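Local coordinates for probable benzoylformate decarboxylase (Rhodococcus jostii, PDB 7ORX), which belongs to the thiamine diphosphate-dependent enzyme family and binds thiamine diphosphate together with a sodium ion, at residues Ala359-Leu364 and Ile454-Gly459; Lys511-Ala516 and Thr520-Arg525; Asp384-Trp387 and Asp391-His394; Tyr436-Leu441 and Ile484-Leu489. All blocks are in the same frame, centred on the assembly; numbering follows the deposited sequence.

Interaction 1: Ala359-Leu364 and Ile454-Gly459. With NA (sodium ion), chain J; TPP (thiamine diphosphate), chain I.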
loop_
_atom_site.group_PDB
_atom_site.type_symbol
_atom_site.label_atom_id
_atom_site.label_comp_id
_atom_site.label_asym_id
_atom_site.label_seq_id
_atom_site.Cartn_x
_atom_site.Cartn_y
_atom_site.Cartn_z
ATOM N N ALA C 359 -37.669 -18.783 17.317
ATOM C CA ALA C 359 -37.487 -19.806 18.378
ATOM C C ALA C 359 -38.306 -21.051 18.031
ATOM O O ALA C 359 -37.828 -22.137 18.247
ATOM C CB ALA C 359 -37.842 -19.258 19.737
ATOM N N GLN C 360 -39.493 -20.900 17.471
ATOM C CA GLN C 360 -40.340 -22.063 17.092
ATOM C C GLN C 360 -39.800 -22.695 15.819
ATOM O O GLN C 360 -39.807 -23.931 15.717
ATOM C CB GLN C 360 -41.798 -21.667 16.876
ATOM C CG GLN C 360 -42.691 -22.888 16.747
ATOM C CD GLN C 360 -44.095 -22.527 16.325
ATOM O OE1 GLN C 360 -45.025 -23.320 16.476
ATOM N NE2 GLN C 360 -44.255 -21.335 15.763
ATOM N N LEU C 361 -39.381 -21.882 14.861
ATOM C CA LEU C 361 -38.802 -22.414 13.608
ATOM C C LEU C 361 -37.594 -23.279 13.950
ATOM O O LEU C 361 -37.461 -24.341 13.378
ATOM C CB LEU C 361 -38.416 -21.270 12.675
ATOM C CG LEU C 361 -37.820 -21.728 11.360
ATOM C CD1 LEU C 361 -38.744 -22.684 10.632
ATOM C CD2 LEU C 361 -37.492 -20.544 10.476
ATOM N N PHE C 362 -36.748 -22.851 14.874
ATOM C CA PHE C 362 -35.526 -23.605 15.230
ATOM C C PHE C 362 -35.905 -24.876 15.984
ATOM O O PHE C 362 -35.281 -25.913 15.786
ATOM C CB PHE C 362 -34.509 -22.711 15.938
ATOM C CG PHE C 362 -33.944 -21.598 15.086
ATOM C CD1 PHE C 362 -33.769 -21.740 13.729
ATOM C CD2 PHE C 362 -33.602 -20.385 15.648
ATOM C CE1 PHE C 362 -33.308 -20.690 12.951
ATOM C CE2 PHE C 362 -33.116 -19.348 14.876
ATOM C CZ PHE C 362 -32.967 -19.503 13.522
ATOM N N ALA C 363 -36.948 -24.855 16.784
ATOM C CA ALA C 363 -37.425 -26.063 17.501
ATOM C C ALA C 363 -37.970 -27.077 16.498
ATOM O O ALA C 363 -37.663 -28.250 16.653
ATOM C CB ALA C 363 -38.434 -25.687 18.545
ATOM N N LEU C 364 -38.734 -26.639 15.495
ATOM C CA LEU C 364 -39.152 -27.494 14.344
ATOM C C LEU C 364 -37.893 -27.990 13.610
ATOM O O LEU C 364 -37.828 -29.172 13.291
ATOM C CB LEU C 364 -40.068 -26.707 13.406
ATOM C CG LEU C 364 -41.563 -26.807 13.696
ATOM C CD1 LEU C 364 -41.872 -27.216 15.146
ATOM C CD2 LEU C 364 -42.240 -25.473 13.351
ATOM N N ILE C 454 -33.204 -22.471 3.985
ATOM C CA ILE C 454 -34.387 -21.884 4.656
ATOM C C ILE C 454 -34.178 -20.383 4.723
ATOM O O ILE C 454 -33.270 -19.942 5.434
ATOM C CB ILE C 454 -34.564 -22.495 6.045
ATOM C CG1 ILE C 454 -34.789 -24.000 5.944
ATOM C CG2 ILE C 454 -35.675 -21.799 6.776
ATOM C CD1 ILE C 454 -34.748 -24.714 7.293
ATOM N N ILE C 455 -34.959 -19.632 3.966
ATOM C CA ILE C 455 -34.974 -18.148 4.031
ATOM C C ILE C 455 -35.902 -17.783 5.187
ATOM O O ILE C 455 -37.029 -18.159 5.108
ATOM C CB ILE C 455 -35.478 -17.553 2.707
ATOM C CG1 ILE C 455 -34.669 -18.013 1.489
ATOM C CG2 ILE C 455 -35.517 -16.052 2.804
ATOM C CD1 ILE C 455 -33.197 -17.823 1.622
ATOM N N LEU C 456 -35.421 -17.136 6.237
ATOM C CA LEU C 456 -36.272 -16.569 7.291
ATOM C C LEU C 456 -36.627 -15.180 6.806
ATOM O O LEU C 456 -35.753 -14.321 6.858
ATOM C CB LEU C 456 -35.523 -16.480 8.609
ATOM C CG LEU C 456 -35.351 -17.801 9.338
ATOM C CD1 LEU C 456 -34.293 -18.633 8.686
ATOM C CD2 LEU C 456 -34.914 -17.588 10.767
ATOM N N ASN C 457 -37.843 -15.019 6.287
ATOM C CA ASN C 457 -38.310 -13.774 5.640
ATOM C C ASN C 457 -39.177 -12.983 6.619
ATOM O O ASN C 457 -40.376 -13.318 6.726
ATOM C CB ASN C 457 -39.110 -14.074 4.374
ATOM C CG ASN C 457 -39.587 -12.808 3.686
ATOM O OD1 ASN C 457 -39.528 -11.724 4.264
ATOM N ND2 ASN C 457 -40.026 -12.931 2.443
ATOM N N ASN C 458 -38.625 -11.945 7.251
ATOM C CA ASN C 458 -39.394 -11.041 8.134
ATOM C C ASN C 458 -39.604 -9.675 7.454
ATOM O O ASN C 458 -40.078 -8.751 8.122
ATOM C CB ASN C 458 -38.835 -11.030 9.561
ATOM C CG ASN C 458 -37.407 -10.607 9.726
ATOM O OD1 ASN C 458 -36.795 -10.112 8.794
ATOM N ND2 ASN C 458 -36.890 -10.820 10.927
ATOM N N GLY C 459 -39.374 -9.570 6.147
ATOM C CA GLY C 459 -39.674 -8.372 5.334
ATOM C C GLY C 459 -38.744 -7.195 5.613
ATOM O O GLY C 459 -38.994 -6.124 5.047
HETATM NA NA NA J . -34.989 -9.961 7.704
HETATM N "N1'" TPP I . -23.718 -5.194 4.033
HETATM C "C2'" TPP I . -22.934 -6.264 4.214
HETATM C CM2 TPP I . -22.178 -6.789 3.037
HETATM N "N3'" TPP I . -22.766 -6.894 5.376
HETATM C "C4'" TPP I . -23.429 -6.416 6.442
HETATM N "N4'" TPP I . -23.234 -7.066 7.597
HETATM C "C5'" TPP I . -24.294 -5.300 6.351
HETATM C "C6'" TPP I . -24.379 -4.723 5.098
HETATM C "C7'" TPP I . -25.076 -4.753 7.535
HETATM N N3 TPP I . -26.145 -5.661 8.018
HETATM C C2 TPP I . -26.051 -6.308 9.183
HETATM S S1 TPP I . -27.449 -7.229 9.558
HETATM C C5 TPP I . -28.171 -6.693 8.070
HETATM C C4 TPP I . -27.327 -5.933 7.325
HETATM C CM4 TPP I . -27.609 -5.395 5.952
HETATM C C6 TPP I . -29.600 -7.030 7.747
HETATM C C7 TPP I . -29.772 -8.380 7.114
HETATM O O7 TPP I . -30.722 -9.097 7.925
HETATM P PA TPP I . -31.489 -10.381 7.366
HETATM O O1A TPP I . -30.716 -11.359 6.544
HETATM O O2A TPP I . -32.705 -9.810 6.719
HETATM O O3A TPP I . -31.803 -11.025 8.800
HETATM P PB TPP I . -32.628 -10.392 10.054
HETATM O O1B TPP I . -32.671 -11.437 11.157
HETATM O O2B TPP I . -31.917 -9.121 10.467
HETATM O O3B TPP I . -33.998 -10.113 9.475
HETATM O O HOH W 1 -35.064 -12.282 8.165
#
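Helix segment 359-364, which turns Leu361 and Phe362 to Leu456, runs nearly antiparallel to strand 454-457, at 164° and with 11.6 Å between the two axes. This is a helix laid on one face of the parallel sheet in the C-terminal thiamine diphosphate-binding domain. Leu361 points toward the strand, with CG anti to the backbone N (chi1 -180°), and its CD2 methyl reaches the branch point of the opposing leucine, Leu361 CD2 to Leu456 CG being 3.7 Å; the two side chains cross obliquely. The same methyl lies more loosely against the strand's earlier residue, with Leu361 CD2 4.3 Å from Ile454 CG2. Phe362 crosses the leucine at about a right angle; its CZ approaches the CD2 branch at a slant, Phe362 CZ to Leu456 CD2 at 3.9 Å, a methyl that Leu361 CD2 also touches. The contact is buried and wholly apolar. Beyond it the strand leads into the cofactor site: a water bound to the sodium ion donates to Leu456 O, Asn457 OD1 closes an Asx turn by accepting from Gly459 N at 2.9 Å, and Asn458, Asp431 and Thr460 bind the sodium with the diphosphate of thiamine diphosphate. Strand 425-430 flanks strand 452-457 on one side and strand 520-525 on the other, while Leu361 also packs on Phe506 of helix 503-515, and Phe362 meets Phe386 of helix 383-389 edge-to-face.

Interaction 2: Lys511-Ala516 and Thr520-Arg525; sequences KSALAA and TLIEVR
Ala513 and Thr520 bring together the last two elements of a beta-alpha-beta unit, strand 496-500, helix 503-515 and strand 520-525, in the C-terminal thiamine diphosphate-binding domain. After a short connection the chain doubles back, and the end of the helix lies over the start of the strand. Thr520 points toward the helix and divides its two branches between two alanines. Its hydroxyl sits between the backbone N and the carbonyl carbon (chi1 42°), which places OG1 against the methyl of Ala513, with Thr520 OG1 3.5 Å from Ala513 CB. The methyl branch leans instead to Ala516, Thr520 CG2 to Ala516 CB being 3.8 Å. Ala513 and Thr520 have their CA atoms 5.8 Å apart, a close approach consistent with the small alanine side chains. Val452 of the adjoining strand touches both Ala513 and Thr520. Two residues along the strand and on the same side, Ile522 turns its longer branch to the same Ala513 methyl, Ile522 CD1 lying 4.0 Å from Ala513 CB.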
loop_
_atom_site.group_PDB
_atom_site.type_symbol
_atom_site.label_atom_id
_atom_site.label_comp_id
_atom_site.label_asym_id
_atom_site.label_seq_id
_atom_site.Cartn_x
_atom_site.Cartn_y
_atom_site.Cartn_z
ATOM N N LYS C 511 -39.495 -31.983 5.929
ATOM C CA LYS C 511 -39.388 -33.467 5.876
ATOM C C LYS C 511 -39.093 -33.873 4.432
ATOM O O LYS C 511 -38.251 -34.786 4.207
ATOM C CB LYS C 511 -40.689 -34.137 6.325
ATOM C CG LYS C 511 -40.542 -35.489 6.998
ATOM C CD LYS C 511 -40.646 -36.660 6.057
ATOM C CE LYS C 511 -42.067 -36.998 5.704
ATOM N NZ LYS C 511 -42.672 -37.759 6.816
ATOM N N SER C 512 -39.742 -33.173 3.506
ATOM C CA SER C 512 -39.683 -33.373 2.043
ATOM C C SER C 512 -38.317 -32.956 1.512
ATOM O O SER C 512 -37.676 -33.787 0.838
ATOM C CB SER C 512 -40.768 -32.566 1.396
ATOM O OG SER C 512 -40.867 -32.882 0.017
ATOM N N ALA C 513 -37.908 -31.715 1.795
ATOM C CA ALA C 513 -36.584 -31.125 1.450
ATOM C C ALA C 513 -35.439 -32.033 1.903
ATOM O O ALA C 513 -34.528 -32.168 1.131
ATOM C CB ALA C 513 -36.431 -29.754 2.055
ATOM N N LEU C 514 -35.472 -32.621 3.100
ATOM C CA LEU C 514 -34.361 -33.486 3.591
ATOM C C LEU C 514 -34.290 -34.760 2.749
ATOM O O LEU C 514 -33.187 -35.304 2.634
ATOM C CB LEU C 514 -34.555 -33.853 5.063
ATOM C CG LEU C 514 -34.435 -32.702 6.055
ATOM C CD1 LEU C 514 -34.911 -33.112 7.426
ATOM C CD2 LEU C 514 -33.005 -32.215 6.158
ATOM N N ALA C 515 -35.401 -35.237 2.187
ATOM C CA ALA C 515 -35.406 -36.466 1.357
ATOM C C ALA C 515 -34.868 -36.196 -0.053
ATOM O O ALA C 515 -34.541 -37.166 -0.717
ATOM C CB ALA C 515 -36.789 -37.020 1.273
ATOM N N ALA C 516 -34.822 -34.945 -0.510
ATOM C CA ALA C 516 -34.569 -34.567 -1.921
ATOM C C ALA C 516 -33.120 -34.858 -2.322
ATOM O O ALA C 516 -32.210 -34.805 -1.463
ATOM C CB ALA C 516 -34.876 -33.107 -2.119
ATOM N N THR C 520 -33.150 -27.518 -2.534
ATOM C CA THR C 520 -34.534 -27.128 -2.153
ATOM C C THR C 520 -34.450 -25.863 -1.313
ATOM O O THR C 520 -33.514 -25.750 -0.500
ATOM C CB THR C 520 -35.201 -28.240 -1.345
ATOM O OG1 THR C 520 -34.216 -28.729 -0.433
ATOM C CG2 THR C 520 -35.653 -29.372 -2.231
ATOM N N LEU C 521 -35.372 -24.948 -1.536
ATOM C CA LEU C 521 -35.488 -23.692 -0.783
ATOM C C LEU C 521 -36.854 -23.664 -0.132
ATOM O O LEU C 521 -37.841 -23.841 -0.849
ATOM C CB LEU C 521 -35.361 -22.522 -1.750
ATOM C CG LEU C 521 -35.439 -21.165 -1.074
ATOM C CD1 LEU C 521 -34.381 -20.223 -1.632
ATOM C CD2 LEU C 521 -36.828 -20.582 -1.182
ATOM N N ILE C 522 -36.909 -23.402 1.163
ATOM C CA ILE C 522 -38.179 -23.130 1.886
ATOM C C ILE C 522 -38.161 -21.671 2.301
ATOM O O ILE C 522 -37.278 -21.319 3.030
ATOM C CB ILE C 522 -38.279 -24.039 3.107
ATOM C CG1 ILE C 522 -38.358 -25.502 2.697
ATOM C CG2 ILE C 522 -39.438 -23.646 3.968
ATOM C CD1 ILE C 522 -37.898 -26.438 3.793
ATOM N N GLU C 523 -39.121 -20.863 1.863
ATOM C CA GLU C 523 -39.257 -19.471 2.329
ATOM C C GLU C 523 -40.217 -19.515 3.502
ATOM O O GLU C 523 -41.332 -19.852 3.285
ATOM C CB GLU C 523 -39.752 -18.564 1.216
ATOM C CG GLU C 523 -39.927 -17.133 1.668
ATOM C CD GLU C 523 -40.608 -16.203 0.656
ATOM O OE1 GLU C 523 -40.775 -16.616 -0.520
ATOM O OE2 GLU C 523 -40.979 -15.052 1.030
ATOM N N VAL C 524 -39.757 -19.304 4.714
ATOM C CA VAL C 524 -40.608 -19.266 5.930
ATOM C C VAL C 524 -40.943 -17.808 6.156
ATOM O O VAL C 524 -40.020 -17.026 6.194
ATOM C CB VAL C 524 -39.876 -19.815 7.162
ATOM C CG1 VAL C 524 -40.731 -19.708 8.402
ATOM C CG2 VAL C 524 -39.419 -21.241 6.944
ATOM N N ARG C 525 -42.210 -17.473 6.329
ATOM C CA ARG C 525 -42.628 -16.138 6.805
ATOM C C ARG C 525 -42.411 -16.123 8.319
ATOM O O ARG C 525 -42.984 -16.988 9.017
ATOM C CB ARG C 525 -44.082 -15.862 6.409
ATOM C CG ARG C 525 -44.417 -14.384 6.397
ATOM C CD ARG C 525 -45.352 -14.014 7.528
ATOM N NE ARG C 525 -46.761 -14.025 7.112
ATOM C CZ ARG C 525 -47.512 -12.950 6.832
ATOM N NH1 ARG C 525 -46.997 -11.731 6.899
ATOM N NH2 ARG C 525 -48.789 -13.098 6.489
#

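Interaction 3: Asp384-Trp387 and Asp391-His394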
loop_
_atom_site.group_PDB
_atom_site.type_symbol
_atom_site.label_atom_id
_atom_site.label_comp_id
_atom_site.label_asym_id
_atom_site.label_seq_id
_atom_site.Cartn_x
_atom_site.Cartn_y
_atom_site.Cartn_z
ATOM N N ASP C 384 -30.038 -15.378 19.722
ATOM C CA ASP C 384 -30.532 -15.856 21.049
ATOM C C ASP C 384 -31.476 -17.058 20.848
ATOM O O ASP C 384 -31.339 -18.062 21.594
ATOM C CB ASP C 384 -31.198 -14.708 21.814
ATOM C CG ASP C 384 -30.219 -13.784 22.530
ATOM O OD1 ASP C 384 -28.994 -14.005 22.406
ATOM O OD2 ASP C 384 -30.686 -12.841 23.230
ATOM N N ALA C 385 -32.374 -16.982 19.863
ATOM C CA ALA C 385 -33.306 -18.067 19.480
ATOM C C ALA C 385 -32.526 -19.319 19.059
ATOM O O ALA C 385 -32.812 -20.399 19.558
ATOM C CB ALA C 385 -34.198 -17.584 18.369
ATOM N N PHE C 386 -31.574 -19.193 18.152
ATOM C CA PHE C 386 -30.793 -20.350 17.653
ATOM C C PHE C 386 -30.168 -21.107 18.844
ATOM O O PHE C 386 -30.305 -22.319 18.964
ATOM C CB PHE C 386 -29.758 -19.846 16.635
ATOM C CG PHE C 386 -28.974 -20.948 16.002
ATOM C CD1 PHE C 386 -27.894 -21.497 16.630
ATOM C CD2 PHE C 386 -29.403 -21.505 14.825
ATOM C CE1 PHE C 386 -27.224 -22.575 16.083
ATOM C CE2 PHE C 386 -28.751 -22.592 14.273
ATOM C CZ PHE C 386 -27.656 -23.122 14.913
ATOM N N TRP C 387 -29.493 -20.402 19.739
ATOM C CA TRP C 387 -28.622 -21.049 20.752
ATOM C C TRP C 387 -29.474 -21.670 21.857
ATOM O O TRP C 387 -29.056 -22.668 22.479
ATOM C CB TRP C 387 -27.589 -20.045 21.259
ATOM C CG TRP C 387 -26.579 -19.742 20.198
ATOM C CD1 TRP C 387 -26.408 -18.583 19.502
ATOM C CD2 TRP C 387 -25.622 -20.668 19.671
ATOM N NE1 TRP C 387 -25.385 -18.714 18.602
ATOM C CE2 TRP C 387 -24.894 -19.983 18.680
ATOM C CE3 TRP C 387 -25.272 -21.983 19.992
ATOM C CZ2 TRP C 387 -23.859 -20.583 17.991
ATOM C CZ3 TRP C 387 -24.234 -22.571 19.319
ATOM C CH2 TRP C 387 -23.542 -21.876 18.331
ATOM N N ASP C 391 -29.603 -28.388 19.054
ATOM C CA ASP C 391 -28.841 -29.531 19.651
ATOM C C ASP C 391 -27.730 -29.941 18.684
ATOM O O ASP C 391 -27.899 -30.915 17.955
ATOM C CB ASP C 391 -29.725 -30.734 20.015
ATOM C CG ASP C 391 -29.026 -31.916 20.689
ATOM O OD1 ASP C 391 -27.792 -31.854 20.918
ATOM O OD2 ASP C 391 -29.730 -32.913 20.975
ATOM N N LEU C 392 -26.619 -29.229 18.748
ATOM C CA LEU C 392 -25.381 -29.453 17.947
ATOM C C LEU C 392 -24.431 -30.312 18.766
ATOM O O LEU C 392 -24.172 -29.942 19.903
ATOM C CB LEU C 392 -24.754 -28.086 17.677
ATOM C CG LEU C 392 -25.348 -27.253 16.546
ATOM C CD1 LEU C 392 -26.805 -27.520 16.357
ATOM C CD2 LEU C 392 -25.136 -25.776 16.793
ATOM N N SER C 393 -23.915 -31.415 18.239
ATOM C CA SER C 393 -23.090 -32.340 19.071
ATOM C C SER C 393 -21.883 -32.926 18.333
ATOM O O SER C 393 -21.259 -33.808 18.900
ATOM C CB SER C 393 -23.962 -33.437 19.651
ATOM O OG SER C 393 -24.452 -34.293 18.638
ATOM N N HIS C 394 -21.657 -32.540 17.083
ATOM C CA HIS C 394 -20.600 -33.051 16.176
ATOM C C HIS C 394 -19.699 -31.896 15.772
ATOM O O HIS C 394 -20.213 -30.731 15.668
ATOM C CB HIS C 394 -21.157 -33.743 14.914
ATOM C CG HIS C 394 -21.755 -35.087 15.195
ATOM N ND1 HIS C 394 -23.039 -35.217 15.713
ATOM C CD2 HIS C 394 -21.282 -36.347 15.033
ATOM C CE1 HIS C 394 -23.327 -36.496 15.866
ATOM N NE2 HIS C 394 -22.254 -37.213 15.464
#
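Leu392 meets the aromatic pair Phe386 and Trp387 where the chain, on leaving helix 383-389, turns toward strand 398-399 in the C-terminal thiamine diphosphate-binding domain. The contact joins a helix to the loop after it in an alpha/beta fold, with one aliphatic tip set against two neighbouring rings. The rings start from one helix turn but leave it by different first torsions. Phe386 has CG anti to the backbone N (chi1 -176°), whereas in Trp387 CG lies anti to the carbonyl carbon (chi1 -70°); with these torsions the indole comes to lie face-on to the phenyl edge, although its first bond points away from the loop. The two planes are steeply inclined: Phe386 CD1 stands 3.9 Å above the Trp387 plane and over its centre, while Trp387 CD2 lies in the plane of the phenyl ring. Leu392, its CG likewise anti to the carbonyl carbon (chi1 -80°), points at this pair and crosses both side chains at about a right angle. Its CD2 methyl comes in at the rim of the phenyl ring, near the ring plane, and meets the indole obliquely. Tyr398 borders both aromatic rings, and the backbone N of Leu392 is hydrogen-bonded to the hydroxyl of Thr247, which ties the loop to another part of the chain. The one methyl serves both rings, with Leu392 CD2 3.9 Å from Phe386 CE1 and 4.2 Å from Trp387 CZ3.

Interaction 4: Tyr436-Leu441 and Ile484-Leu489. With TPP (thiamine diphosphate), chain I.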
loop_
_atom_site.group_PDB
_atom_site.type_symbol
_atom_site.label_atom_id
_atom_site.label_comp_id
_atom_site.label_asym_id
_atom_site.label_seq_id
_atom_site.Cartn_x
_atom_site.Cartn_y
_atom_site.Cartn_z
ATOM N N TYR C 436 -27.337 -11.056 -1.143
ATOM C CA TYR C 436 -25.876 -10.845 -1.379
ATOM C C TYR C 436 -25.267 -12.086 -2.071
ATOM O O TYR C 436 -24.289 -11.829 -2.779
ATOM C CB TYR C 436 -25.131 -10.463 -0.104
ATOM C CG TYR C 436 -25.617 -9.234 0.622
ATOM C CD1 TYR C 436 -26.640 -9.343 1.548
ATOM C CD2 TYR C 436 -25.015 -8.000 0.459
ATOM C CE1 TYR C 436 -27.083 -8.243 2.264
ATOM C CE2 TYR C 436 -25.422 -6.894 1.185
ATOM C CZ TYR C 436 -26.466 -7.013 2.090
ATOM O OH TYR C 436 -26.950 -5.951 2.823
ATOM N N GLY C 437 -25.829 -13.307 -1.933
ATOM C CA GLY C 437 -25.265 -14.529 -2.540
ATOM C C GLY C 437 -26.255 -15.385 -3.292
ATOM O O GLY C 437 -26.069 -16.602 -3.362
ATOM N N ILE C 438 -27.297 -14.782 -3.853
ATOM C CA ILE C 438 -28.520 -15.469 -4.380
ATOM C C ILE C 438 -28.122 -16.355 -5.550
ATOM O O ILE C 438 -28.688 -17.443 -5.711
ATOM C CB ILE C 438 -29.582 -14.423 -4.779
ATOM C CG1 ILE C 438 -30.968 -15.050 -4.980
ATOM C CG2 ILE C 438 -29.155 -13.625 -6.001
ATOM C CD1 ILE C 438 -31.602 -15.555 -3.692
ATOM N N THR C 439 -27.153 -15.910 -6.348
ATOM C CA THR C 439 -26.734 -16.607 -7.589
ATOM C C THR C 439 -26.083 -17.957 -7.254
ATOM O O THR C 439 -25.977 -18.737 -8.165
ATOM C CB THR C 439 -25.737 -15.777 -8.398
ATOM O OG1 THR C 439 -24.596 -15.603 -7.554
ATOM C CG2 THR C 439 -26.290 -14.440 -8.833
ATOM N N ALA C 440 -25.650 -18.224 -6.025
ATOM C CA ALA C 440 -25.094 -19.543 -5.666
ATOM C C ALA C 440 -26.164 -20.615 -5.789
ATOM O O ALA C 440 -25.803 -21.814 -5.815
ATOM C CB ALA C 440 -24.542 -19.538 -4.282
ATOM N N LEU C 441 -27.436 -20.229 -5.856
ATOM C CA LEU C 441 -28.517 -21.218 -6.049
ATOM C C LEU C 441 -28.359 -21.895 -7.408
ATOM O O LEU C 441 -28.605 -23.109 -7.495
ATOM C CB LEU C 441 -29.865 -20.512 -5.949
ATOM C CG LEU C 441 -30.323 -20.162 -4.544
ATOM C CD1 LEU C 441 -31.666 -19.459 -4.625
ATOM C CD2 LEU C 441 -30.403 -21.422 -3.679
ATOM N N ILE C 484 -40.029 -9.107 -2.212
ATOM C CA ILE C 484 -39.114 -10.158 -2.737
ATOM C C ILE C 484 -39.795 -11.516 -2.583
ATOM O O ILE C 484 -40.093 -11.892 -1.434
ATOM C CB ILE C 484 -37.789 -10.155 -1.964
ATOM C CG1 ILE C 484 -37.109 -8.787 -2.047
ATOM C CG2 ILE C 484 -36.870 -11.306 -2.403
ATOM C CD1 ILE C 484 -35.864 -8.694 -1.175
ATOM N N ASP C 485 -39.964 -12.258 -3.678
ATOM C CA ASP C 485 -40.464 -13.656 -3.650
ATOM C C ASP C 485 -39.280 -14.602 -3.890
ATOM O O ASP C 485 -38.894 -14.762 -5.052
ATOM C CB ASP C 485 -41.567 -13.862 -4.684
ATOM C CG ASP C 485 -42.344 -15.170 -4.523
ATOM O OD1 ASP C 485 -41.907 -16.000 -3.710
ATOM O OD2 ASP C 485 -43.413 -15.350 -5.192
ATOM N N PHE C 486 -38.763 -15.245 -2.841
ATOM C CA PHE C 486 -37.596 -16.170 -2.898
ATOM C C PHE C 486 -37.942 -17.444 -3.656
ATOM O O PHE C 486 -37.040 -18.067 -4.188
ATOM C CB PHE C 486 -37.086 -16.490 -1.493
ATOM C CG PHE C 486 -36.446 -15.273 -0.891
ATOM C CD1 PHE C 486 -35.128 -14.965 -1.170
ATOM C CD2 PHE C 486 -37.197 -14.367 -0.163
ATOM C CE1 PHE C 486 -34.552 -13.818 -0.661
ATOM C CE2 PHE C 486 -36.627 -13.211 0.332
ATOM C CZ PHE C 486 -35.301 -12.940 0.079
ATOM N N VAL C 487 -39.204 -17.823 -3.713
ATOM C CA VAL C 487 -39.642 -18.981 -4.538
ATOM C C VAL C 487 -39.385 -18.628 -6.000
ATOM O O VAL C 487 -38.793 -19.441 -6.673
ATOM C CB VAL C 487 -41.109 -19.376 -4.276
ATOM C CG1 VAL C 487 -41.594 -20.423 -5.261
ATOM C CG2 VAL C 487 -41.276 -19.855 -2.834
ATOM N N HIS C 488 -39.782 -17.445 -6.452
ATOM C CA HIS C 488 -39.543 -16.959 -7.835
ATOM C C HIS C 488 -38.034 -16.897 -8.079
ATOM O O HIS C 488 -37.600 -17.280 -9.169
ATOM C CB HIS C 488 -40.225 -15.596 -8.088
ATOM C CG HIS C 488 -41.620 -15.704 -8.588
ATOM N ND1 HIS C 488 -41.928 -16.516 -9.663
ATOM C CD2 HIS C 488 -42.775 -15.106 -8.198
ATOM C CE1 HIS C 488 -43.237 -16.435 -9.903
ATOM N NE2 HIS C 488 -43.782 -15.600 -8.986
ATOM N N LEU C 489 -37.255 -16.444 -7.105
ATOM C CA LEU C 489 -35.791 -16.350 -7.296
ATOM C C LEU C 489 -35.216 -17.757 -7.427
ATOM O O LEU C 489 -34.499 -17.993 -8.392
ATOM C CB LEU C 489 -35.173 -15.579 -6.139
ATOM C CG LEU C 489 -35.494 -14.086 -6.102
ATOM C CD1 LEU C 489 -34.548 -13.396 -5.132
ATOM C CD2 LEU C 489 -35.342 -13.434 -7.460
HETATM N "N1'" TPP I . -23.718 -5.194 4.033
HETATM C "C2'" TPP I . -22.934 -6.264 4.214
HETATM C CM2 TPP I . -22.178 -6.789 3.037
HETATM N "N3'" TPP I . -22.766 -6.894 5.376
HETATM C "C4'" TPP I . -23.429 -6.416 6.442
HETATM N "N4'" TPP I . -23.234 -7.066 7.597
HETATM C "C5'" TPP I . -24.294 -5.300 6.351
HETATM C "C6'" TPP I . -24.379 -4.723 5.098
HETATM C "C7'" TPP I . -25.076 -4.753 7.535
HETATM N N3 TPP I . -26.145 -5.661 8.018
HETATM C C2 TPP I . -26.051 -6.308 9.183
HETATM S S1 TPP I . -27.449 -7.229 9.558
HETATM C C5 TPP I . -28.171 -6.693 8.070
HETATM C C4 TPP I . -27.327 -5.933 7.325
HETATM C CM4 TPP I . -27.609 -5.395 5.952
HETATM C C6 TPP I . -29.600 -7.030 7.747
HETATM C C7 TPP I . -29.772 -8.380 7.114
HETATM O O7 TPP I . -30.722 -9.097 7.925
HETATM P PA TPP I . -31.489 -10.381 7.366
HETATM O O1A TPP I . -30.716 -11.359 6.544
HETATM O O2A TPP I . -32.705 -9.810 6.719
HETATM O O3A TPP I . -31.803 -11.025 8.800
HETATM P PB TPP I . -32.628 -10.392 10.054
HETATM O O1B TPP I . -32.671 -11.437 11.157
HETATM O O2B TPP I . -31.917 -9.121 10.467
HETATM O O3B TPP I . -33.998 -10.113 9.475
#
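Ile438 of the turn 437-440 packs on Leu489 and Phe486 of helix 486-493. From CB, which heads for that helix, the longer branch runs on with CG1 anti to the backbone N (chi1 -165°). Ile438 CG1 already lies against the leucine, 3.9 Å from Leu489 CD1. At the tip, Ile438 CD1 touches the same methyl and also comes to the edge of the Phe486 ring, near its plane, with 4.4 Å to Phe486 CD1. The two aliphatic chains cross at about a right angle. In this C-terminal cofactor-binding domain the contact joins the type I turn from Gly437 to Ala440, which leads into helix 440-447, to the start of helix 486-493, where Asp485 is the N-cap, its OD1 accepting from Val487 N at 3.3 Å. Just before the turn, Tyr436 borders thiamine diphosphate, its CE2 lying 3.7 Å from N1' of the ligand. The tyrosine OH is hydrogen-bonded to Asn26 of the second subunit, and His488 meets the His488 ring of that subunit.

Following the chain, interaction 1 opens first, at helix 358-368. Interaction 3 opens and closes within the long loop that follows, joining helix 383-389 to the segment just after it. Interaction 4 opens at 436-441, before strand 452-457 closes interaction 1, and closes only at 484-489, so these two cross; both touch thiamine diphosphate. Interaction 2 comes last, a short closure from helix 503-515 to strand 520-525. That strand lies beside 452-457 in the sheet, and a probable hydrogen bond between Asn457 ND2 and Glu523 OE2 links interactions 1 and 2. Ile455 packs on Phe486, joining interactions 1 and 4, while interaction 3 stays clear of 2 and 4.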